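Local structure of sorbitol-6-phosphate dehydrogenase (Erwinia amylovora CFBP1430, 5O3Z) at residues A[27-40]-A[53-65]. The protein catalyses the NAD+-dependent oxidation of sorbitol 6-phosphate to fructose 6-phosphate, as a member of the short-chain dehydrogenase/reductase family. Sequence-based numbering, arbitrary orientation.
Sequences AQAGYHVAVADLNE and RYGAGRAYGFKVD
Strands 32-37 and 59-63 pair in parallel as the two strands of a beta-alpha-beta unit, joined through helix 40-54. Val-33 N donates to Arg-58 O, Tyr-60 N to Val-33 O, Val-35 N to Tyr-60 O, Phe-62 N to Val-35 O and Asp-37 N to Phe-62 O; the ladder ends with Val-64 N donating to Asp-37 O at 3.0 Å. On the face turned to helix 69-83, the Ala-34 methyl lies 3.8 Å from Phe-62 CE1, and Ala-36 CB meets Val-64 CG1 at 3.7 Å. Val-33, Val-35 and Ala-59 occupy the other face, beneath helices 17-28 and 40-54. This is the edge of the Rossmann-type sheet of the short-chain dehydrogenases, with 59-63 outermost in the chain and strand 8-12 on the far side of 32-37. At the carboxyl end of strand 32-37, Asp-37 OD1 accepts from Asn-39 N in an Asx turn, while OD2 accepts from Gly-15 N of the glycine-rich loop after strand 8-12; as in NAD-dependent relatives, this acidic residue probably faces the adenosine ribose. Lys-63 bends at chi2 (-99°) and chi4, which brings NZ alongside Leu-38 to donate to Leu-38 O at 2.7 Å, in the carbonyl plane and on a lone pair. Lys-63 CB packs against Glu-40 CG, the two side chains crossing at about a right angle. Before the strands begin, where helices 17-28 and 40-54 end, Ala-27 CB makes an off-centre CH-pi contact with the Tyr-54 ring, 4.1 Å from its centroid, and Arg-53 CG sits over the opposite face, toward its rim. The Arg-58 guanidinium lies with Ala-27 O and Tyr-31 O over one face, while Gly-57 O lies in the plane of the His-32 ring, at its edge, 3.1 Å from His-32 CD2.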
ATOM      1  N   ALA A  27      24.041  15.308  18.117  1.00 30.77           N
ATOM      2  CA  ALA A  27      24.796  16.333  18.893  1.00 33.16           C
ATOM      3  C   ALA A  27      25.303  17.392  17.899  1.00 32.18           C
ATOM      4  O   ALA A  27      25.103  18.580  18.082  1.00 31.14           O
ATOM      5  CB  ALA A  27      25.941  15.661  19.599  1.00 32.40           C
ATOM      6  N   GLN A  28      25.908  16.922  16.825  1.00 33.68           N
ATOM      7  CA  GLN A  28      26.329  17.821  15.723  1.00 34.99           C
ATOM      8  C   GLN A  28      25.247  18.752  15.221  1.00 32.22           C
ATOM      9  O   GLN A  28      25.469  19.960  15.092  1.00 31.41           O
ATOM     10  CB  GLN A  28      26.863  17.000  14.579  1.00 38.57           C
ATOM     11  CG  GLN A  28      27.510  17.837  13.487  1.00 39.28           C
ATOM     12  CD  GLN A  28      27.748  16.967  12.307  1.00 43.70           C
ATOM     13  OE1 GLN A  28      26.771  16.454  11.699  1.00 49.68           O
ATOM     14  NE2 GLN A  28      29.017  16.696  12.006  1.00 43.73           N
ATOM     15  N   ALA A  29      24.057  18.232  14.986  1.00 30.71           N
ATOM     16  CA  ALA A  29      22.893  19.062  14.613  1.00 28.89           C
ATOM     17  C   ALA A  29      22.416  20.020  15.687  1.00 31.83           C
ATOM     18  O   ALA A  29      21.433  20.745  15.494  1.00 31.06           O
ATOM     19  CB  ALA A  29      21.743  18.167  14.196  1.00 29.93           C
ATOM     20  N   GLY A  30      23.075  20.040  16.857  1.00 32.01           N
ATOM     21  CA  GLY A  30      22.671  20.921  17.906  1.00 32.95           C
ATOM     22  C   GLY A  30      21.784  20.381  19.010  1.00 34.80           C
ATOM     23  O   GLY A  30      21.281  21.171  19.801  1.00 36.31           O
ATOM     24  N   TYR A  31      21.570  19.060  19.074  1.00 34.89           N
ATOM     25  CA  TYR A  31      20.747  18.473  20.148  1.00 30.90           C
ATOM     26  C   TYR A  31      21.580  18.186  21.431  1.00 28.80           C
ATOM     27  O   TYR A  31      22.743  17.739  21.367  1.00 24.89           O
ATOM     28  CB  TYR A  31      20.015  17.168  19.666  1.00 32.14           C
ATOM     29  CG  TYR A  31      18.831  17.337  18.644  1.00 33.91           C
ATOM     30  CD1 TYR A  31      19.059  17.425  17.264  1.00 32.04           C
ATOM     31  CD2 TYR A  31      17.501  17.328  19.077  1.00 34.79           C
ATOM     32  CE1 TYR A  31      17.998  17.531  16.376  1.00 37.91           C
ATOM     33  CE2 TYR A  31      16.441  17.458  18.207  1.00 34.64           C
ATOM     34  CZ  TYR A  31      16.701  17.584  16.851  1.00 37.36           C
ATOM     35  OH  TYR A  31      15.630  17.689  16.011  1.00 36.59           O
ATOM     36  N   HIS A  32      20.933  18.328  22.576  1.00 29.31           N
ATOM     37  CA  HIS A  32      21.386  17.601  23.797  1.00 31.95           C
ATOM     38  C   HIS A  32      20.915  16.146  23.692  1.00 31.93           C
ATOM     39  O   HIS A  32      19.795  15.895  23.268  1.00 29.36           O
ATOM     40  CB  HIS A  32      20.836  18.233  25.052  1.00 32.57           C
ATOM     41  CG  HIS A  32      21.586  19.451  25.468  1.00 36.23           C
ATOM     42  ND1 HIS A  32      21.431  20.673  24.842  1.00 36.66           N
ATOM     43  CD2 HIS A  32      22.475  19.644  26.475  1.00 35.64           C
ATOM     44  CE1 HIS A  32      22.212  21.561  25.443  1.00 36.31           C
ATOM     45  NE2 HIS A  32      22.850  20.958  26.437  1.00 37.11           N
ATOM     46  N   VAL A  33      21.780  15.208  24.020  1.00 28.64           N
ATOM     47  CA  VAL A  33      21.492  13.812  23.743  1.00 29.08           C
ATOM     48  C   VAL A  33      21.489  13.009  25.047  1.00 31.55           C
ATOM     49  O   VAL A  33      22.424  13.112  25.857  1.00 31.58           O
ATOM     50  CB  VAL A  33      22.452  13.206  22.724  1.00 29.77           C
ATOM     51  CG1 VAL A  33      22.079  11.750  22.434  1.00 31.54           C
ATOM     52  CG2 VAL A  33      22.425  14.006  21.414  1.00 29.55           C
ATOM     53  N   ALA A  34      20.402  12.266  25.260  1.00 28.04           N
ATOM     54  CA  ALA A  34      20.333  11.218  26.288  1.00 28.24           C
ATOM     55  C   ALA A  34      20.618   9.872  25.603  1.00 27.62           C
ATOM     56  O   ALA A  34      19.780   9.396  24.820  1.00 26.89           O
ATOM     57  CB  ALA A  34      18.974  11.242  26.950  1.00 28.13           C
ATOM     58  N   VAL A  35      21.820   9.330  25.813  1.00 25.56           N
ATOM     59  CA  VAL A  35      22.273   8.017  25.284  1.00 24.88           C
ATOM     60  C   VAL A  35      21.783   6.901  26.241  1.00 29.01           C
ATOM     61  O   VAL A  35      22.360   6.755  27.378  1.00 27.82           O
ATOM     62  CB  VAL A  35      23.798   7.951  25.118  1.00 25.37           C
ATOM     63  CG1 VAL A  35      24.283   6.671  24.440  1.00 24.46           C
ATOM     64  CG2 VAL A  35      24.283   9.197  24.359  1.00 26.91           C
ATOM     65  N   ALA A  36      20.735   6.157  25.809  1.00 25.44           N
ATOM     66  CA  ALA A  36      20.091   5.117  26.640  1.00 27.45           C
ATOM     67  C   ALA A  36      20.432   3.734  26.083  1.00 28.54           C
ATOM     68  O   ALA A  36      20.262   3.457  24.878  1.00 27.47           O
ATOM     69  CB  ALA A  36      18.601   5.361  26.744  1.00 29.21           C
ATOM     70  N   ASP A  37      20.956   2.840  26.920  1.00 28.52           N
ATOM     71  CA  ASP A  37      21.328   1.544  26.410  1.00 30.60           C
ATOM     72  C   ASP A  37      21.377   0.422  27.470  1.00 32.82           C
ATOM     73  O   ASP A  37      21.556   0.668  28.670  1.00 33.86           O
ATOM     74  CB  ASP A  37      22.675   1.688  25.694  1.00 31.15           C
ATOM     75  CG  ASP A  37      22.921   0.624  24.679  1.00 35.40           C
ATOM     76  OD1 ASP A  37      23.507  -0.418  25.110  1.00 37.10           O
ATOM     77  OD2 ASP A  37      22.551   0.831  23.443  1.00 40.19           O
ATOM     78  N   LEU A  38      21.223  -0.814  27.023  1.00 33.34           N
ATOM     79  CA  LEU A  38      21.266  -1.966  27.958  1.00 36.68           C
ATOM     80  C   LEU A  38      22.671  -1.973  28.603  1.00 38.26           C
ATOM     81  O   LEU A  38      22.793  -2.242  29.799  1.00 36.72           O
ATOM     82  CB  LEU A  38      20.949  -3.288  27.253  1.00 37.65           C
ATOM     83  CG  LEU A  38      20.610  -4.607  28.002  1.00 36.21           C
ATOM     84  CD1 LEU A  38      19.359  -4.517  28.839  1.00 36.92           C
ATOM     85  CD2 LEU A  38      20.406  -5.742  26.995  1.00 38.76           C
ATOM     86  N   ASN A  39      23.696  -1.624  27.808  1.00 36.15           N
ATOM     87  CA  ASN A  39      25.064  -1.500  28.275  1.00 38.79           C
ATOM     88  C   ASN A  39      25.388  -0.086  28.720  1.00 38.32           C
ATOM     89  O   ASN A  39      25.713   0.775  27.888  1.00 37.80           O
ATOM     90  CB  ASN A  39      26.051  -1.944  27.204  1.00 40.25           C
ATOM     91  CG  ASN A  39      27.467  -2.028  27.737  1.00 40.62           C
ATOM     92  OD1 ASN A  39      27.889  -1.232  28.546  1.00 38.00           O
ATOM     93  ND2 ASN A  39      28.197  -2.982  27.254  1.00 42.77           N
ATOM     94  N   GLU A  40      25.287   0.142  30.033  1.00 34.27           N
ATOM     95  CA  GLU A  40      25.408   1.455  30.619  1.00 35.63           C
ATOM     96  C   GLU A  40      26.801   2.066  30.420  1.00 35.24           C
ATOM     97  O   GLU A  40      26.917   3.282  30.243  1.00 35.26           O
ATOM     98  CB  GLU A  40      25.110   1.411  32.101  1.00 38.39           C
ATOM     99  CG  GLU A  40      24.736   2.783  32.670  1.00 41.56           C
ATOM    100  CD  GLU A  40      24.629   2.778  34.198  1.00 44.04           C
ATOM    101  OE1 GLU A  40      24.494   1.705  34.806  1.00 45.02           O
ATOM    102  OE2 GLU A  40      24.662   3.865  34.811  1.00 46.83           O
ATOM    103  N   ARG A  53      33.826  16.749  22.795  1.00 35.18           N
ATOM    104  CA  ARG A  53      33.787  17.550  21.575  1.00 35.10           C
ATOM    105  C   ARG A  53      32.885  18.770  21.643  1.00 35.28           C
ATOM    106  O   ARG A  53      33.210  19.788  21.031  1.00 35.17           O
ATOM    107  CB  ARG A  53      33.395  16.678  20.399  1.00 35.51           C
ATOM    108  CG  ARG A  53      32.714  17.417  19.257  1.00 36.16           C
ATOM    109  CD  ARG A  53      32.704  16.603  17.985  1.00 37.67           C
ATOM    110  NE  ARG A  53      32.394  17.482  16.852  1.00 41.12           N
ATOM    111  CZ  ARG A  53      32.176  17.061  15.607  1.00 42.46           C
ATOM    112  NH1 ARG A  53      32.217  15.768  15.298  1.00 45.50           N
ATOM    113  NH2 ARG A  53      31.892  17.928  14.652  1.00 43.15           N
ATOM    114  N   TYR A  54      31.776  18.706  22.381  1.00 35.16           N
ATOM    115  CA  TYR A  54      30.703  19.694  22.289  1.00 35.87           C
ATOM    116  C   TYR A  54      30.490  20.510  23.547  1.00 37.01           C
ATOM    117  O   TYR A  54      29.707  21.463  23.513  1.00 40.96           O
ATOM    118  CB  TYR A  54      29.343  19.032  21.914  1.00 37.72           C
ATOM    119  CG  TYR A  54      29.266  18.489  20.526  1.00 37.54           C
ATOM    120  CD1 TYR A  54      29.151  19.354  19.441  1.00 38.96           C
ATOM    121  CD2 TYR A  54      29.406  17.151  20.278  1.00 37.60           C
ATOM    122  CE1 TYR A  54      29.127  18.878  18.154  1.00 37.29           C
ATOM    123  CE2 TYR A  54      29.377  16.659  18.985  1.00 38.78           C
ATOM    124  CZ  TYR A  54      29.230  17.552  17.935  1.00 40.61           C
ATOM    125  OH  TYR A  54      29.220  17.081  16.646  1.00 42.47           O
ATOM    126  N   GLY A  55      31.134  20.135  24.653  1.00 39.57           N
ATOM    127  CA  GLY A  55      30.987  20.850  25.925  1.00 42.19           C
ATOM    128  C   GLY A  55      30.352  19.935  26.961  1.00 47.94           C
ATOM    129  O   GLY A  55      29.550  19.042  26.608  1.00 46.41           O
ATOM    130  N   ALA A  56      30.712  20.131  28.230  1.00 43.65           N
ATOM    131  CA  ALA A  56      30.160  19.331  29.332  1.00 41.47           C
ATOM    132  C   ALA A  56      28.646  19.498  29.414  1.00 41.80           C
ATOM    133  O   ALA A  56      28.127  20.576  29.166  1.00 42.63           O
ATOM    134  CB  ALA A  56      30.814  19.729  30.655  1.00 39.74           C
ATOM    135  N   GLY A  57      27.935  18.410  29.723  1.00 41.14           N
ATOM    136  CA  GLY A  57      26.479  18.455  29.952  1.00 43.71           C
ATOM    137  C   GLY A  57      25.692  18.457  28.645  1.00 42.04           C
ATOM    138  O   GLY A  57      24.498  18.709  28.650  1.00 43.26           O
ATOM    139  N   ARG A  58      26.367  18.167  27.539  1.00 39.19           N
ATOM    140  CA  ARG A  58      25.682  18.040  26.256  1.00 40.47           C
ATOM    141  C   ARG A  58      24.992  16.696  26.140  1.00 37.86           C
ATOM    142  O   ARG A  58      23.826  16.643  25.713  1.00 36.30           O
ATOM    143  CB  ARG A  58      26.624  18.200  25.087  1.00 40.78           C
ATOM    144  CG  ARG A  58      25.876  18.220  23.751  1.00 44.74           C
ATOM    145  CD  ARG A  58      26.394  19.318  22.882  1.00 48.05           C
ATOM    146  NE  ARG A  58      25.401  20.294  22.506  1.00 53.11           N
ATOM    147  CZ  ARG A  58      25.496  21.040  21.408  1.00 53.64           C
ATOM    148  NH1 ARG A  58      24.538  21.920  21.128  1.00 62.74           N
ATOM    149  NH2 ARG A  58      26.554  20.945  20.613  1.00 50.44           N
ATOM    150  N   ALA A  59      25.736  15.655  26.513  1.00 34.38           N
ATOM    151  CA  ALA A  59      25.266  14.269  26.565  1.00 34.89           C
ATOM    152  C   ALA A  59      25.395  13.589  27.978  1.00 38.60           C
ATOM    153  O   ALA A  59      26.401  13.798  28.700  1.00 37.55           O
ATOM    154  CB  ALA A  59      26.001  13.463  25.541  1.00 31.97           C
ATOM    155  N   TYR A  60      24.386  12.806  28.353  1.00 35.55           N
ATOM    156  CA  TYR A  60      24.445  11.868  29.507  1.00 35.75           C
ATOM    157  C   TYR A  60      24.071  10.453  29.066  1.00 34.53           C
ATOM    158  O   TYR A  60      23.215  10.253  28.160  1.00 28.90           O
ATOM    159  CB  TYR A  60      23.508  12.292  30.623  1.00 35.25           C
ATOM    160  CG  TYR A  60      23.982  13.514  31.329  1.00 39.66           C
ATOM    161  CD1 TYR A  60      23.708  14.801  30.809  1.00 38.73           C
ATOM    162  CD2 TYR A  60      24.751  13.415  32.514  1.00 39.74           C
ATOM    163  CE1 TYR A  60      24.171  15.956  31.452  1.00 41.85           C
ATOM    164  CE2 TYR A  60      25.221  14.571  33.152  1.00 41.24           C
ATOM    165  CZ  TYR A  60      24.933  15.822  32.626  1.00 41.68           C
ATOM    166  OH  TYR A  60      25.396  16.922  33.283  1.00 48.23           O
ATOM    167  N   GLY A  61      24.750   9.471  29.650  1.00 30.97           N
ATOM    168  CA  GLY A  61      24.474   8.057  29.399  1.00 30.06           C
ATOM    169  C   GLY A  61      23.513   7.498  30.453  1.00 33.81           C
ATOM    170  O   GLY A  61      23.628   7.826  31.662  1.00 32.42           O
ATOM    171  N   PHE A  62      22.588   6.646  30.023  1.00 29.88           N
ATOM    172  CA  PHE A  62      21.591   6.023  30.928  1.00 31.79           C
ATOM    173  C   PHE A  62      21.477   4.547  30.597  1.00 30.84           C
ATOM    174  O   PHE A  62      21.662   4.177  29.458  1.00 30.62           O
ATOM    175  CB  PHE A  62      20.226   6.621  30.741  1.00 30.91           C
ATOM    176  CG  PHE A  62      20.153   8.082  31.046  1.00 30.78           C
ATOM    177  CD1 PHE A  62      20.623   9.006  30.113  1.00 32.08           C
ATOM    178  CD2 PHE A  62      19.566   8.554  32.208  1.00 31.19           C
ATOM    179  CE1 PHE A  62      20.532  10.346  30.350  1.00 31.64           C
ATOM    180  CE2 PHE A  62      19.521   9.913  32.473  1.00 29.79           C
ATOM    181  CZ  PHE A  62      19.977  10.811  31.529  1.00 31.49           C
ATOM    182  N   LYS A  63      21.231   3.710  31.621  1.00 29.90           N
ATOM    183  CA  LYS A  63      20.939   2.313  31.447  1.00 30.37           C
ATOM    184  C   LYS A  63      19.440   2.166  31.200  1.00 30.74           C
ATOM    185  O   LYS A  63      18.613   2.790  31.860  1.00 26.68           O
ATOM    186  CB  LYS A  63      21.317   1.520  32.711  1.00 33.06           C
ATOM    187  CG  LYS A  63      21.684   0.065  32.459  1.00 35.39           C
ATOM    188  CD  LYS A  63      20.526  -0.873  32.737  1.00 39.08           C
ATOM    189  CE  LYS A  63      21.002  -2.314  32.968  1.00 40.80           C
ATOM    190  NZ  LYS A  63      21.032  -3.113  31.699  1.00 40.82           N
ATOM    191  N   VAL A  64      19.096   1.346  30.220  1.00 32.43           N
ATOM    192  CA  VAL A  64      17.667   0.935  30.083  1.00 33.76           C
ATOM    193  C   VAL A  64      17.532  -0.447  29.414  1.00 33.06           C
ATOM    194  O   VAL A  64      18.331  -0.836  28.558  1.00 30.43           O
ATOM    195  CB  VAL A  64      16.780   1.986  29.362  1.00 32.77           C
ATOM    196  CG1 VAL A  64      17.160   2.099  27.871  1.00 35.69           C
ATOM    197  CG2 VAL A  64      15.310   1.629  29.539  1.00 33.65           C
ATOM    198  N   ASP A  65      16.534  -1.195  29.916  1.00 31.31           N
ATOM    199  CA  ASP A  65      16.088  -2.424  29.319  1.00 31.01           C
ATOM    200  C   ASP A  65      14.754  -2.028  28.788  1.00 29.44           C
ATOM    201  O   ASP A  65      13.786  -1.867  29.581  1.00 26.25           O
ATOM    202  CB  ASP A  65      15.961  -3.538  30.392  1.00 32.34           C
ATOM    203  CG  ASP A  65      15.294  -4.803  29.854  1.00 34.66           C
ATOM    204  OD1 ASP A  65      15.052  -4.930  28.633  1.00 33.29           O
ATOM    205  OD2 ASP A  65      15.041  -5.711  30.644  1.00 34.73           O
TER